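Local coordinates for trafficking protein particle complex subunit 3 (Naegleria fowleri, PDB 6AQ3), which probably serves as a core subunit of the TRAPP tethering complexes of vesicle traffic and carries covalently bound palmitic acid, at residues V95-K98 with N104-V107; E47-I52 with E134-K139. All coordinates share one frame; numbering follows the deposited sequence.

Interaction 1 (V95-K98 with N104-V107); sequences VAFK and NANV. With PLM (palmitic acid), chain N.
A105 and N106 share one ammonium group: the carbonyl O of A105 and OD1 of N106 both accept a hydrogen bond from NZ of K94, one turn before K98 on helix 85-101. Both acceptors, O of A105 and OD1 of N106 stand 3.0 Å apart, a closeness that the shared lysine probably eases. While its carbonyl is tied up this way, A105 turns its methyl toward the helix, where CB meets CD2 of F97 at 3.9 Å. It approaches the ring obliquely. Across the ring from CD2, the meta carbon CE1 of F97 comes within 4.1 Å of CA of the palmitic acid, again obliquely, putting the phenyl between A105 and the lipid. F121 adds an edge-to-face contact to the same ring, and a backbone hydrogen bond between F97 and I103 secures the turn that brings the two segments together. The lipid also runs past A96, whose CB lies 3.6 Å from C7 of the palmitic acid and 3.8 Å from C9. Nearer the surface, K98 stays extended until chi4 (72°), where the bend swings NZ to 3.9 Å from CB of N104. The two side chains cross at about a right angle, and NZ has a weak hydrogen bond to the carbonyl O of K94. Chemically the contact divides in two: an apolar inner side whose phenyl and methyl groups suit a fatty acyl chain, and an outer side where lysines deal with carbonyl and amide oxygens next to solvent.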
ATOM      1  N   VAL C  95     -19.673  -2.578   5.364  1.00 71.36           N
ATOM      2  CA  VAL C  95     -19.123  -3.680   4.571  1.00 68.54           C
ATOM      3  C   VAL C  95     -17.755  -3.326   3.985  1.00 65.13           C
ATOM      4  O   VAL C  95     -16.764  -4.000   4.262  1.00 68.81           O
ATOM      5  CB  VAL C  95     -20.117  -4.135   3.477  1.00 71.48           C
ATOM      6  CG1 VAL C  95     -19.568  -5.314   2.667  1.00 67.24           C
ATOM      7  CG2 VAL C  95     -21.444  -4.540   4.106  1.00 54.96           C
ATOM      8  N   ALA C  96     -17.683  -2.263   3.179  1.00 63.55           N
ATOM      9  CA  ALA C  96     -16.436  -1.899   2.507  1.00 60.54           C
ATOM     10  C   ALA C  96     -15.320  -1.594   3.502  1.00 67.85           C
ATOM     11  O   ALA C  96     -14.172  -2.025   3.321  1.00 65.61           O
ATOM     12  CB  ALA C  96     -16.660  -0.703   1.581  1.00 52.13           C
ATOM     13  N   PHE C  97     -15.622  -0.797   4.528  1.00 66.44           N
ATOM     14  CA  PHE C  97     -14.592  -0.422   5.486  1.00 62.00           C
ATOM     15  C   PHE C  97     -14.014  -1.649   6.185  1.00 66.91           C
ATOM     16  O   PHE C  97     -12.798  -1.732   6.401  1.00 65.22           O
ATOM     17  CB  PHE C  97     -15.170   0.582   6.484  1.00 58.56           C
ATOM     18  CG  PHE C  97     -14.900   2.011   6.107  1.00 57.71           C
ATOM     19  CD1 PHE C  97     -15.258   2.486   4.850  1.00 59.69           C
ATOM     20  CD2 PHE C  97     -14.331   2.891   7.010  1.00 50.93           C
ATOM     21  CE1 PHE C  97     -15.006   3.810   4.484  1.00 54.92           C
ATOM     22  CE2 PHE C  97     -14.100   4.224   6.658  1.00 51.41           C
ATOM     23  CZ  PHE C  97     -14.439   4.679   5.392  1.00 48.15           C
ATOM     24  N   LYS C  98     -14.857  -2.638   6.491  1.00 72.05           N
ATOM     25  CA  LYS C  98     -14.350  -3.861   7.103  1.00 73.87           C
ATOM     26  C   LYS C  98     -13.523  -4.664   6.108  1.00 67.63           C
ATOM     27  O   LYS C  98     -12.435  -5.144   6.439  1.00 70.74           O
ATOM     28  CB  LYS C  98     -15.508  -4.706   7.631  1.00 76.43           C
ATOM     29  CG  LYS C  98     -16.206  -4.126   8.857  1.00 86.18           C
ATOM     30  CD  LYS C  98     -17.321  -5.062   9.344  1.00 89.64           C
ATOM     31  CE  LYS C  98     -17.885  -4.652  10.704  1.00 90.26           C
ATOM     32  NZ  LYS C  98     -18.721  -3.425  10.663  1.00 88.97           N
ATOM     33  N   ASN C 104     -14.532  -0.700  11.496  1.00 72.29           N
ATOM     34  CA  ASN C 104     -15.968  -0.591  11.710  1.00 78.81           C
ATOM     35  C   ASN C 104     -16.322   0.887  11.778  1.00 69.09           C
ATOM     36  O   ASN C 104     -15.731   1.634  12.566  1.00 66.04           O
ATOM     37  CB  ASN C 104     -16.422  -1.313  12.981  1.00 96.02           C
ATOM     38  CG  ASN C 104     -15.296  -2.066  13.662  1.00104.99           C
ATOM     39  OD1 ASN C 104     -14.987  -3.206  13.307  1.00109.71           O
ATOM     40  ND2 ASN C 104     -14.683  -1.434  14.658  1.00104.52           N
ATOM     41  N   ALA C 105     -17.271   1.308  10.959  1.00 64.48           N
ATOM     42  CA  ALA C 105     -17.671   2.704  10.904  1.00 57.33           C
ATOM     43  C   ALA C 105     -19.161   2.858  11.199  1.00 57.12           C
ATOM     44  O   ALA C 105     -19.936   1.891  11.207  1.00 56.33           O
ATOM     45  CB  ALA C 105     -17.331   3.306   9.535  1.00 55.54           C
ATOM     46  N   ASN C 106     -19.557   4.095  11.487  1.00 60.91           N
ATOM     47  CA  ASN C 106     -20.958   4.404  11.735  1.00 68.31           C
ATOM     48  C   ASN C 106     -21.394   5.590  10.881  1.00 64.45           C
ATOM     49  O   ASN C 106     -20.577   6.415  10.457  1.00 57.07           O
ATOM     50  CB  ASN C 106     -21.161   4.654  13.220  1.00 69.85           C
ATOM     51  CG  ASN C 106     -21.119   3.366  14.018  1.00 76.61           C
ATOM     52  OD1 ASN C 106     -21.712   2.364  13.622  1.00 81.94           O
ATOM     53  ND2 ASN C 106     -20.306   3.345  15.068  1.00 70.48           N
ATOM     54  N   VAL C 107     -22.704   5.657  10.642  1.00 66.71           N
ATOM     55  CA  VAL C 107     -23.353   6.710   9.862  1.00 63.77           C
ATOM     56  C   VAL C 107     -24.114   7.646  10.793  1.00 67.00           C
ATOM     57  O   VAL C 107     -24.939   7.196  11.597  1.00 68.48           O
ATOM     58  CB  VAL C 107     -24.323   6.119   8.825  1.00 62.24           C
ATOM     59  CG1 VAL C 107     -25.022   7.237   8.069  1.00 59.91           C
ATOM     60  CG2 VAL C 107     -23.592   5.215   7.856  1.00 59.04           C
TER
HETATM   61  C1  PLM N 201     -23.708   0.683  -4.117  1.00 58.48           C
HETATM   62  O2  PLM N 201     -24.083   1.877  -3.941  1.00 65.25           O
HETATM   63  C2  PLM N 201     -22.430   0.058  -3.332  1.00 63.08           C
HETATM   64  C3  PLM N 201     -21.467   1.026  -2.613  1.00 70.22           C
HETATM   65  C4  PLM N 201     -20.048   1.075  -3.212  1.00 73.94           C
HETATM   66  C5  PLM N 201     -18.907   0.639  -2.254  1.00 73.53           C
HETATM   67  C6  PLM N 201     -17.552   1.334  -2.540  1.00 75.52           C
HETATM   68  C7  PLM N 201     -16.365   0.853  -1.670  1.00 74.48           C
HETATM   69  C8  PLM N 201     -15.588   1.994  -0.963  1.00 69.29           C
HETATM   70  C9  PLM N 201     -14.265   1.527  -0.309  1.00 69.48           C
HETATM   71  CA  PLM N 201     -13.776   2.407   0.882  1.00 69.24           C
HETATM   72  CB  PLM N 201     -12.419   1.965   1.485  1.00 64.03           C
HETATM   73  CC  PLM N 201     -11.206   2.786   0.977  1.00 65.89           C
HETATM   74  CD  PLM N 201      -9.863   2.028   1.065  1.00 67.31           C
HETATM   75  CE  PLM N 201      -8.604   2.932   1.130  1.00 66.57           C
HETATM   76  CF  PLM N 201      -7.306   2.194   0.722  1.00 64.39           C
HETATM   77  CG  PLM N 201      -6.010   2.884   1.182  1.00 63.23           C

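Interaction 2 (E47-I52 with E134-K139); sequences EDVAAI and EPIKQK
The N-terminal end of helix 49-75 meets the tail of the short helix 134-138 through V49, the first residue of its helix, and K139, the residue that follows the other. Both gamma branches of the valine are used. CG2 lies 3.6 Å from CD of K139 and 3.8 Å from its CB, against the aliphatic part of the lysine, while CG1, anti to the backbone N of V49 (chi1 168°), lies 3.6 Å from the carbonyl O of K139. The two side chains cross at about a right angle. A looser apolar touch, CG2 of V49 to CD1 of I136 at 4.4 Å, carries the contact inward, and L141 packs on both of these residues and on I52. The lysine stem thus shields the buried valine, while its NZ reaches back to a weak hydrogen bond with the carbonyl O of Y46. D48 caps the helix: its OD1 accepts from N of A51 at 3.0 Å, met from above the carboxylate plane, 66° out of it. This is an aspartate N-cap, here with the first helical side chain packed against the end of a neighbouring helix.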
ATOM      1  N   GLU C  47       4.826  23.230   1.456  1.00 79.65           N
ATOM      2  CA  GLU C  47       4.168  24.530   1.409  1.00 89.96           C
ATOM      3  C   GLU C  47       2.793  24.505   0.760  1.00 79.80           C
ATOM      4  O   GLU C  47       2.117  25.542   0.774  1.00 77.46           O
ATOM      5  CB  GLU C  47       5.058  25.567   0.717  1.00102.10           C
ATOM      6  CG  GLU C  47       5.775  26.503   1.706  1.00106.77           C
ATOM      7  CD  GLU C  47       7.212  26.772   1.311  1.00116.73           C
ATOM      8  OE1 GLU C  47       7.745  26.012   0.477  1.00118.77           O
ATOM      9  OE2 GLU C  47       7.815  27.738   1.835  1.00124.94           O
ATOM     10  N   ASP C  48       2.396  23.394   0.115  1.00 65.18           N
ATOM     11  CA  ASP C  48       1.078  23.297  -0.503  1.00 47.70           C
ATOM     12  C   ASP C  48       0.438  21.979  -0.055  1.00 41.69           C
ATOM     13  O   ASP C  48       0.318  20.998  -0.793  1.00 42.52           O
ATOM     14  CB  ASP C  48       1.142  23.456  -2.022  1.00 52.08           C
ATOM     15  CG  ASP C  48      -0.246  23.603  -2.649  1.00 58.75           C
ATOM     16  OD1 ASP C  48      -1.252  23.558  -1.905  1.00 55.67           O
ATOM     17  OD2 ASP C  48      -0.337  23.841  -3.871  1.00 63.17           O
ATOM     18  N   VAL C  49       0.058  21.963   1.218  1.00 37.27           N
ATOM     19  CA  VAL C  49      -0.581  20.804   1.821  1.00 39.06           C
ATOM     20  C   VAL C  49      -1.925  20.545   1.167  1.00 43.07           C
ATOM     21  O   VAL C  49      -2.348  19.387   1.017  1.00 49.60           O
ATOM     22  CB  VAL C  49      -0.678  21.018   3.349  1.00 43.92           C
ATOM     23  CG1 VAL C  49      -1.590  20.003   4.001  1.00 44.72           C
ATOM     24  CG2 VAL C  49       0.714  20.979   3.950  1.00 36.95           C
ATOM     25  N   ALA C  50      -2.619  21.616   0.766  1.00 41.48           N
ATOM     26  CA  ALA C  50      -3.884  21.463   0.071  1.00 42.30           C
ATOM     27  C   ALA C  50      -3.714  20.655  -1.209  1.00 38.59           C
ATOM     28  O   ALA C  50      -4.499  19.742  -1.483  1.00 47.15           O
ATOM     29  CB  ALA C  50      -4.474  22.841  -0.225  1.00 41.01           C
ATOM     30  N   ALA C  51      -2.663  20.929  -1.976  1.00 37.38           N
ATOM     31  CA  ALA C  51      -2.428  20.139  -3.182  1.00 35.91           C
ATOM     32  C   ALA C  51      -2.148  18.685  -2.833  1.00 38.06           C
ATOM     33  O   ALA C  51      -2.466  17.784  -3.617  1.00 44.20           O
ATOM     34  CB  ALA C  51      -1.286  20.725  -3.998  1.00 34.30           C
ATOM     35  N   ILE C  52      -1.499  18.443  -1.695  1.00 37.44           N
ATOM     36  CA  ILE C  52      -1.274  17.069  -1.254  1.00 38.81           C
ATOM     37  C   ILE C  52      -2.603  16.378  -1.001  1.00 37.43           C
ATOM     38  O   ILE C  52      -2.838  15.255  -1.463  1.00 43.21           O
ATOM     39  CB  ILE C  52      -0.397  17.036   0.005  1.00 34.10           C
ATOM     40  CG1 ILE C  52       1.009  17.502  -0.315  1.00 37.02           C
ATOM     41  CG2 ILE C  52      -0.442  15.621   0.652  1.00 33.21           C
ATOM     42  CD1 ILE C  52       1.896  17.561   0.898  1.00 41.96           C
ATOM     43  N   GLU C 134       3.876  19.792  14.115  1.00 68.57           N
ATOM     44  CA  GLU C 134       2.900  20.838  14.415  1.00 68.96           C
ATOM     45  C   GLU C 134       2.515  21.687  13.209  1.00 65.48           C
ATOM     46  O   GLU C 134       1.305  21.865  12.975  1.00 61.09           O
ATOM     47  CB  GLU C 134       3.418  21.696  15.572  1.00 69.42           C
ATOM     48  CG  GLU C 134       2.351  22.596  16.169  1.00 80.28           C
ATOM     49  CD  GLU C 134       1.160  21.818  16.681  1.00 88.63           C
ATOM     50  OE1 GLU C 134       1.358  20.730  17.276  1.00 88.59           O
ATOM     51  OE2 GLU C 134       0.024  22.294  16.475  1.00 93.30           O
ATOM     52  N   PRO C 135       3.446  22.200  12.390  1.00 65.00           N
ATOM     53  CA  PRO C 135       3.019  22.991  11.217  1.00 64.17           C
ATOM     54  C   PRO C 135       2.180  22.205  10.209  1.00 66.34           C
ATOM     55  O   PRO C 135       1.364  22.804   9.491  1.00 55.63           O
ATOM     56  CB  PRO C 135       4.347  23.489  10.627  1.00 60.99           C
ATOM     57  CG  PRO C 135       5.407  22.611  11.224  1.00 59.94           C
ATOM     58  CD  PRO C 135       4.908  22.260  12.581  1.00 58.50           C
ATOM     59  N   ILE C 136       2.388  20.893  10.091  1.00 60.73           N
ATOM     60  CA  ILE C 136       1.541  20.104   9.208  1.00 50.10           C
ATOM     61  C   ILE C 136       0.128  19.992   9.780  1.00 53.86           C
ATOM     62  O   ILE C 136      -0.859  19.972   9.030  1.00 49.25           O
ATOM     63  CB  ILE C 136       2.167  18.718   8.951  1.00 51.57           C
ATOM     64  CG1 ILE C 136       3.550  18.864   8.313  1.00 52.06           C
ATOM     65  CG2 ILE C 136       1.270  17.881   8.047  1.00 38.39           C
ATOM     66  CD1 ILE C 136       3.577  19.738   7.105  1.00 52.47           C
ATOM     67  N   LYS C 137      -0.001  19.849  11.106  1.00 58.46           N
ATOM     68  CA  LYS C 137      -1.339  19.807  11.703  1.00 54.18           C
ATOM     69  C   LYS C 137      -2.076  21.116  11.470  1.00 53.30           C
ATOM     70  O   LYS C 137      -3.263  21.117  11.146  1.00 51.39           O
ATOM     71  CB  LYS C 137      -1.271  19.534  13.208  1.00 50.56           C
ATOM     72  CG  LYS C 137      -0.875  18.134  13.602  1.00 62.40           C
ATOM     73  CD  LYS C 137      -0.702  18.006  15.131  1.00 66.35           C
ATOM     74  CE  LYS C 137      -1.984  18.381  15.864  1.00 70.63           C
ATOM     75  NZ  LYS C 137      -1.943  18.004  17.307  1.00 78.45           N
ATOM     76  N   GLN C 138      -1.381  22.241  11.651  1.00 56.36           N
ATOM     77  CA  GLN C 138      -1.998  23.548  11.472  1.00 53.81           C
ATOM     78  C   GLN C 138      -2.451  23.740  10.033  1.00 63.46           C
ATOM     79  O   GLN C 138      -3.444  24.434   9.778  1.00 70.13           O
ATOM     80  CB  GLN C 138      -1.017  24.645  11.897  1.00 52.69           C
ATOM     81  N   LYS C 139      -1.728  23.146   9.082  1.00 57.02           N
ATOM     82  CA  LYS C 139      -2.104  23.193   7.680  1.00 52.40           C
ATOM     83  C   LYS C 139      -3.172  22.173   7.318  1.00 48.67           C
ATOM     84  O   LYS C 139      -3.609  22.132   6.158  1.00 47.71           O
ATOM     85  CB  LYS C 139      -0.860  23.007   6.807  1.00 54.72           C
ATOM     86  CG  LYS C 139       0.084  24.218   6.825  1.00 54.42           C
ATOM     87  CD  LYS C 139       1.329  23.925   5.996  1.00 65.98           C
ATOM     88  CE  LYS C 139       2.484  24.871   6.310  1.00 71.47           C
ATOM     89  NZ  LYS C 139       3.793  24.130   6.385  1.00 74.46           N
TER

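Following the chain from the N terminus, helix 25-42 leads to 47-52, the first half of interaction 2, at the start of helix 49-75. The next helix, 85-101, carries 95-98, and after five intervening residues the chain is back at 104-107, so interaction 1 closes a short helix-to-strand turn at the edge of the antiparallel sheet. Strands 106-108 and 116-121 follow before 134-139 returns to helix 49-75, completing interaction 2 across 81 residues. Interaction 1 therefore falls wholly within the longer loop; the two do not cross. Their centres lie 28 Å apart on opposite sides of the chain's centre, one beside the lipid, the other joining helix ends.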